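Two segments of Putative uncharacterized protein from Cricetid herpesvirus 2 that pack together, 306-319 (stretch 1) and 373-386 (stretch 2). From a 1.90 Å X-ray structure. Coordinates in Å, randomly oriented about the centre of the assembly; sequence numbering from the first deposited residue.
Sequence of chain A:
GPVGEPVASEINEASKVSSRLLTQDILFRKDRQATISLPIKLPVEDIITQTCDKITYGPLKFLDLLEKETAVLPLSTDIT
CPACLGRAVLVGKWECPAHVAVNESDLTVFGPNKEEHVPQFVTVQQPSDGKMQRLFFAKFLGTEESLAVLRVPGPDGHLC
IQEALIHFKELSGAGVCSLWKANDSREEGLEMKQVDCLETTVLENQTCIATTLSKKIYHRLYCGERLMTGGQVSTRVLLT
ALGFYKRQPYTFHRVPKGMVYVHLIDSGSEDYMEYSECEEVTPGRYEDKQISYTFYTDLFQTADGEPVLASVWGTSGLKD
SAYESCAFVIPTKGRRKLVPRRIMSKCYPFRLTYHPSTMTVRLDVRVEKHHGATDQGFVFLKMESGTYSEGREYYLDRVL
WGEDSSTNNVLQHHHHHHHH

Stretch 1 306-319: EPVLASVWGTSGLK
Stretch 2, residues 373-386: ATDQGFVFLKMESG

Residues 308-315 and 378-384 form two neighbouring antiparallel β-strands, with axes 4.7 Å apart at closest approach and N-to-C directions at 172°. Backbone angles are extended throughout, with phi from about -100° to -155° and psi from about 124° to 168°. Together the stretches bury 941 Å².

The register pairs Leu309 with Glu384, Ser311 with Lys382, Trp313 with Phe380 and Thr315 with Phe378. Each of these is a hydrogen-bonded pair, and each closes a ring of two bonds. Leu309 N donates to Glu384 O (2.9 Å), and Glu384 N returns a bond to Leu309 O (3.0 Å). Ser311 N to Lys382 O and Lys382 N to Ser311 O are both 2.8 Å. Trp313 N reaches Phe380 O at 3.0 Å, and Phe380 N reaches Trp313 O at 2.9 Å. Thr315 N bonds Phe378 O at 2.9 Å; Phe378 N bonds Thr315 O at 2.8 Å. All eight amides of these pairs are thus satisfied by the partner strand.

The intervening pairs, Ala310-Met383, Val312-Leu381 and Gly314-Val379, have no such bonds between them. Their CA atoms lie closer, at 4.4, 4.4 and 4.1 Å. Here CA-H groups approach carbonyls, as in Val312 CA to Phe380 O (3.2 Å). Gly314 suits its place because a CB would lie 2.9 Å from Phe378 O, a clash.

Ala310, Val312, Val379, Leu381 and Met383 share one face. It is apolar and buried. Val312 (chi1 p) puts CG2 3.7 Å from Val379 CG1, with Val379 in t. Leu381 is t,p, and its CD1 lies 4.0 Å from Val312 CB. Met383 is m,t,p; its CG sits 4.0 Å from Ala310 CB.

The other face carries Leu309, Ser311, Trp313, Thr315, Phe378, Phe380, Lys382 and Glu384. Trp313 (chi1 p, chi2 -91°) packs its ring against the side chains of Phe378 and Phe380. Phe380 CB sits over one face of its five-membered ring, 4.0 Å from the centroid. Trp313 CH2 is 3.4 Å from Phe378 CE2, with the six-membered ring and the Phe378 ring oblique at 55°. Both phenylalanines have chi1 t. Trp313 NE1 is satisfied elsewhere in the structure.

Further along this face, the O of water 2 lies 2.7 Å from Glu384 OE2, 3.1 Å from Leu309 O and 2.8 Å from Ser311 OG (Ser311 chi1 m), all within hydrogen-bonding distance. It has more acceptors in reach than protons, so it need not donate to all at once. Glu384 (p,t, chi3 -41°) also makes a long salt bridge from OE2 to Lys382 NZ, 3.9 Å. Lys382 NZ and Glu384 OE1 have hydrogen-bond partners elsewhere. Water 1 links the strand ends, donating to Pro307 O (2.8 Å) and accepting from Gly386 N (3.1 Å).

Beyond Thr315 the contact loosens and the chain is poorly ordered. Gly317 has phi 73°, which favours glycine, and a CB would clash with Gln376 CG. Its N makes a weak bond to Thr315 OG1 (3.5 Å; chi1 t). Thr374 O is buried here without any partner.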

# COMPACT_ATOMS: atom_id res chain seq x y z
N GLU A 306 7.57 -7.16 18.37
CA GLU A 306 6.69 -6.20 17.71
C GLU A 306 5.44 -6.91 17.22
O GLU A 306 5.38 -8.14 17.21
CB GLU A 306 7.41 -5.53 16.54
CG GLU A 306 8.76 -4.95 16.91
CD GLU A 306 8.68 -4.01 18.10
OE1 GLU A 306 7.73 -3.21 18.16
OE2 GLU A 306 9.58 -4.09 18.97
N PRO A 307 4.43 -6.13 16.81
CA PRO A 307 3.18 -6.78 16.40
C PRO A 307 3.24 -7.45 15.04
O PRO A 307 4.16 -7.25 14.24
CB PRO A 307 2.18 -5.62 16.37
CG PRO A 307 2.82 -4.52 17.12
CD PRO A 307 4.27 -4.67 16.90
N VAL A 308 2.22 -8.27 14.81
CA VAL A 308 1.93 -8.84 13.51
C VAL A 308 0.65 -8.18 13.01
O VAL A 308 -0.30 -8.00 13.78
CB VAL A 308 1.76 -10.38 13.59
CG1 VAL A 308 0.95 -10.93 12.41
CG2 VAL A 308 3.13 -11.04 13.67
N LEU A 309 0.65 -7.79 11.74
CA LEU A 309 -0.52 -7.22 11.10
C LEU A 309 -1.16 -8.29 10.24
O LEU A 309 -0.48 -8.93 9.44
CB LEU A 309 -0.16 -6.00 10.25
CG LEU A 309 -1.33 -5.31 9.54
CD1 LEU A 309 -2.25 -4.62 10.53
CD2 LEU A 309 -0.81 -4.31 8.51
N ALA A 310 -2.46 -8.49 10.42
CA ALA A 310 -3.20 -9.45 9.62
C ALA A 310 -4.22 -8.71 8.77
O ALA A 310 -5.03 -7.95 9.30
CB ALA A 310 -3.88 -10.50 10.51
N SER A 311 -4.16 -8.90 7.45
CA SER A 311 -5.11 -8.32 6.53
C SER A 311 -5.84 -9.45 5.83
O SER A 311 -5.20 -10.37 5.34
CB SER A 311 -4.42 -7.43 5.49
OG SER A 311 -3.53 -6.51 6.09
N VAL A 312 -7.16 -9.37 5.77
CA VAL A 312 -7.94 -10.39 5.07
C VAL A 312 -9.00 -9.72 4.23
O VAL A 312 -9.64 -8.76 4.66
CB VAL A 312 -8.58 -11.40 6.05
CG1 VAL A 312 -9.51 -10.69 7.03
CG2 VAL A 312 -9.32 -12.51 5.29
N TRP A 313 -9.17 -10.21 3.01
CA TRP A 313 -10.27 -9.74 2.19
C TRP A 313 -10.81 -10.85 1.33
O TRP A 313 -10.16 -11.87 1.13
CB TRP A 313 -9.82 -8.55 1.33
CG TRP A 313 -8.79 -8.86 0.31
CD1 TRP A 313 -7.43 -8.78 0.47
CD2 TRP A 313 -9.01 -9.27 -1.04
NE1 TRP A 313 -6.80 -9.12 -0.70
CE2 TRP A 313 -7.75 -9.42 -1.64
CE3 TRP A 313 -10.16 -9.51 -1.80
CZ2 TRP A 313 -7.59 -9.82 -2.97
CZ3 TRP A 313 -10.01 -9.91 -3.11
CH2 TRP A 313 -8.74 -10.06 -3.68
N GLY A 314 -12.03 -10.67 0.83
CA GLY A 314 -12.62 -11.66 -0.04
C GLY A 314 -13.67 -11.09 -0.96
O GLY A 314 -14.09 -9.94 -0.81
N THR A 315 -14.06 -11.90 -1.94
CA THR A 315 -15.11 -11.56 -2.88
C THR A 315 -15.77 -12.86 -3.31
O THR A 315 -15.09 -13.86 -3.52
CB THR A 315 -14.57 -10.79 -4.11
OG1 THR A 315 -15.66 -10.49 -5.00
CG2 THR A 315 -13.53 -11.62 -4.86
N SER A 316 -17.09 -12.85 -3.42
CA SER A 316 -17.83 -14.05 -3.80
C SER A 316 -17.69 -14.37 -5.28
O SER A 316 -18.21 -15.38 -5.75
CB SER A 316 -19.31 -13.90 -3.47
OG SER A 316 -19.55 -14.07 -2.08
N GLY A 317 -16.98 -13.52 -6.02
CA GLY A 317 -17.04 -13.57 -7.46
C GLY A 317 -18.40 -13.01 -7.81
O GLY A 317 -18.98 -12.27 -7.01
N LEU A 318 -18.93 -13.36 -8.98
CA LEU A 318 -20.25 -12.87 -9.38
C LEU A 318 -20.27 -11.34 -9.45
O LEU A 318 -20.35 -10.77 -10.53
CB LEU A 318 -21.33 -13.35 -8.40
CG LEU A 318 -21.46 -14.86 -8.16
CD1 LEU A 318 -22.24 -15.12 -6.89
CD2 LEU A 318 -22.12 -15.53 -9.35
N LYS A 319 -20.20 -10.71 -8.28
CA LYS A 319 -20.20 -9.26 -8.18
C LYS A 319 -18.97 -8.66 -8.86
O LYS A 319 -17.87 -9.19 -8.76
CB LYS A 319 -20.26 -8.84 -6.71
CG LYS A 319 -19.26 -9.57 -5.83
CD LYS A 319 -19.66 -9.52 -4.37
CE LYS A 319 -18.68 -10.30 -3.51
NZ LYS A 319 -18.77 -9.93 -2.06
N ALA A 373 -23.09 -25.18 -6.75
CA ALA A 373 -23.09 -24.73 -8.14
C ALA A 373 -22.81 -23.23 -8.26
O ALA A 373 -23.02 -22.48 -7.31
CB ALA A 373 -24.43 -25.07 -8.82
N THR A 374 -22.37 -22.81 -9.45
CA THR A 374 -22.08 -21.41 -9.79
C THR A 374 -21.44 -20.60 -8.65
O THR A 374 -21.91 -19.52 -8.30
CB THR A 374 -23.36 -20.68 -10.27
OG1 THR A 374 -23.06 -19.31 -10.55
CG2 THR A 374 -24.45 -20.74 -9.22
N ASP A 375 -20.34 -21.12 -8.11
CA ASP A 375 -19.63 -20.45 -7.02
C ASP A 375 -18.14 -20.29 -7.33
O ASP A 375 -17.51 -21.20 -7.89
CB ASP A 375 -19.82 -21.20 -5.71
CG ASP A 375 -21.22 -21.05 -5.14
OD1 ASP A 375 -21.85 -20.00 -5.38
OD2 ASP A 375 -21.70 -21.99 -4.46
N GLN A 376 -17.60 -19.14 -6.97
CA GLN A 376 -16.19 -18.86 -7.21
C GLN A 376 -15.64 -17.88 -6.17
O GLN A 376 -14.92 -16.95 -6.51
CB GLN A 376 -15.99 -18.31 -8.62
CG GLN A 376 -16.70 -17.00 -8.92
CD GLN A 376 -16.23 -16.37 -10.21
OE1 GLN A 376 -15.07 -15.97 -10.34
NE2 GLN A 376 -17.12 -16.28 -11.19
N GLY A 377 -15.99 -18.10 -4.91
CA GLY A 377 -15.50 -17.26 -3.83
C GLY A 377 -13.99 -17.27 -3.70
O GLY A 377 -13.34 -18.28 -3.99
N PHE A 378 -13.43 -16.14 -3.27
CA PHE A 378 -11.98 -16.01 -3.07
C PHE A 378 -11.70 -15.23 -1.80
O PHE A 378 -12.32 -14.20 -1.56
CB PHE A 378 -11.33 -15.33 -4.26
CG PHE A 378 -9.87 -14.99 -4.06
CD1 PHE A 378 -8.89 -15.93 -4.33
CD2 PHE A 378 -9.49 -13.73 -3.63
CE1 PHE A 378 -7.55 -15.62 -4.16
CE2 PHE A 378 -8.15 -13.42 -3.46
CZ PHE A 378 -7.18 -14.36 -3.73
N VAL A 379 -10.76 -15.73 -1.00
CA VAL A 379 -10.29 -15.05 0.19
C VAL A 379 -8.77 -15.02 0.19
O VAL A 379 -8.12 -16.01 -0.17
CB VAL A 379 -10.81 -15.73 1.49
CG1 VAL A 379 -10.18 -15.10 2.73
CG2 VAL A 379 -12.33 -15.65 1.56
N PHE A 380 -8.21 -13.88 0.58
CA PHE A 380 -6.78 -13.71 0.76
C PHE A 380 -6.47 -13.26 2.18
O PHE A 380 -7.04 -12.27 2.65
CB PHE A 380 -6.21 -12.70 -0.24
CG PHE A 380 -4.72 -12.54 -0.15
CD1 PHE A 380 -3.89 -13.60 -0.42
CD2 PHE A 380 -4.16 -11.32 0.19
CE1 PHE A 380 -2.52 -13.47 -0.35
CE2 PHE A 380 -2.79 -11.18 0.27
CZ PHE A 380 -1.96 -12.26 -0.01
N LEU A 381 -5.59 -13.99 2.85
CA LEU A 381 -5.12 -13.62 4.18
C LEU A 381 -3.63 -13.36 4.12
O LEU A 381 -2.87 -14.21 3.67
CB LEU A 381 -5.41 -14.74 5.18
CG LEU A 381 -4.77 -14.59 6.57
CD1 LEU A 381 -5.38 -13.39 7.30
CD2 LEU A 381 -4.95 -15.87 7.37
N LYS A 382 -3.22 -12.18 4.57
CA LYS A 382 -1.81 -11.89 4.72
C LYS A 382 -1.51 -11.58 6.18
O LYS A 382 -2.27 -10.87 6.84
CB LYS A 382 -1.37 -10.73 3.83
CG LYS A 382 0.12 -10.42 3.95
CD LYS A 382 0.61 -9.47 2.87
CE LYS A 382 0.01 -8.09 3.01
NZ LYS A 382 0.66 -7.11 2.09
N MET A 383 -0.42 -12.15 6.66
CA MET A 383 0.05 -11.91 8.02
C MET A 383 1.53 -11.56 7.91
O MET A 383 2.29 -12.26 7.24
CB MET A 383 -0.18 -13.14 8.90
CG MET A 383 -1.65 -13.52 9.04
SD MET A 383 -1.94 -14.91 10.15
CE MET A 383 -1.47 -14.20 11.73
N GLU A 384 1.93 -10.47 8.55
CA GLU A 384 3.29 -9.96 8.38
C GLU A 384 3.84 -9.32 9.65
O GLU A 384 3.12 -8.67 10.40
CB GLU A 384 3.33 -8.93 7.24
CG GLU A 384 2.38 -7.77 7.43
CD GLU A 384 2.26 -6.89 6.20
OE1 GLU A 384 3.29 -6.62 5.56
OE2 GLU A 384 1.13 -6.45 5.89
N SER A 385 5.13 -9.53 9.85
CA SER A 385 5.91 -8.79 10.82
C SER A 385 6.74 -7.78 10.05
O SER A 385 6.47 -7.52 8.89
CB SER A 385 6.81 -9.73 11.62
OG SER A 385 7.71 -10.39 10.76
N GLY A 386 7.76 -7.24 10.70
CA GLY A 386 8.69 -6.34 10.04
C GLY A 386 9.60 -7.04 9.06
O GLY A 386 10.10 -6.41 8.12
O HOH W 1 6.93 -7.06 13.71
O HOH W 2 -1.10 -7.75 6.60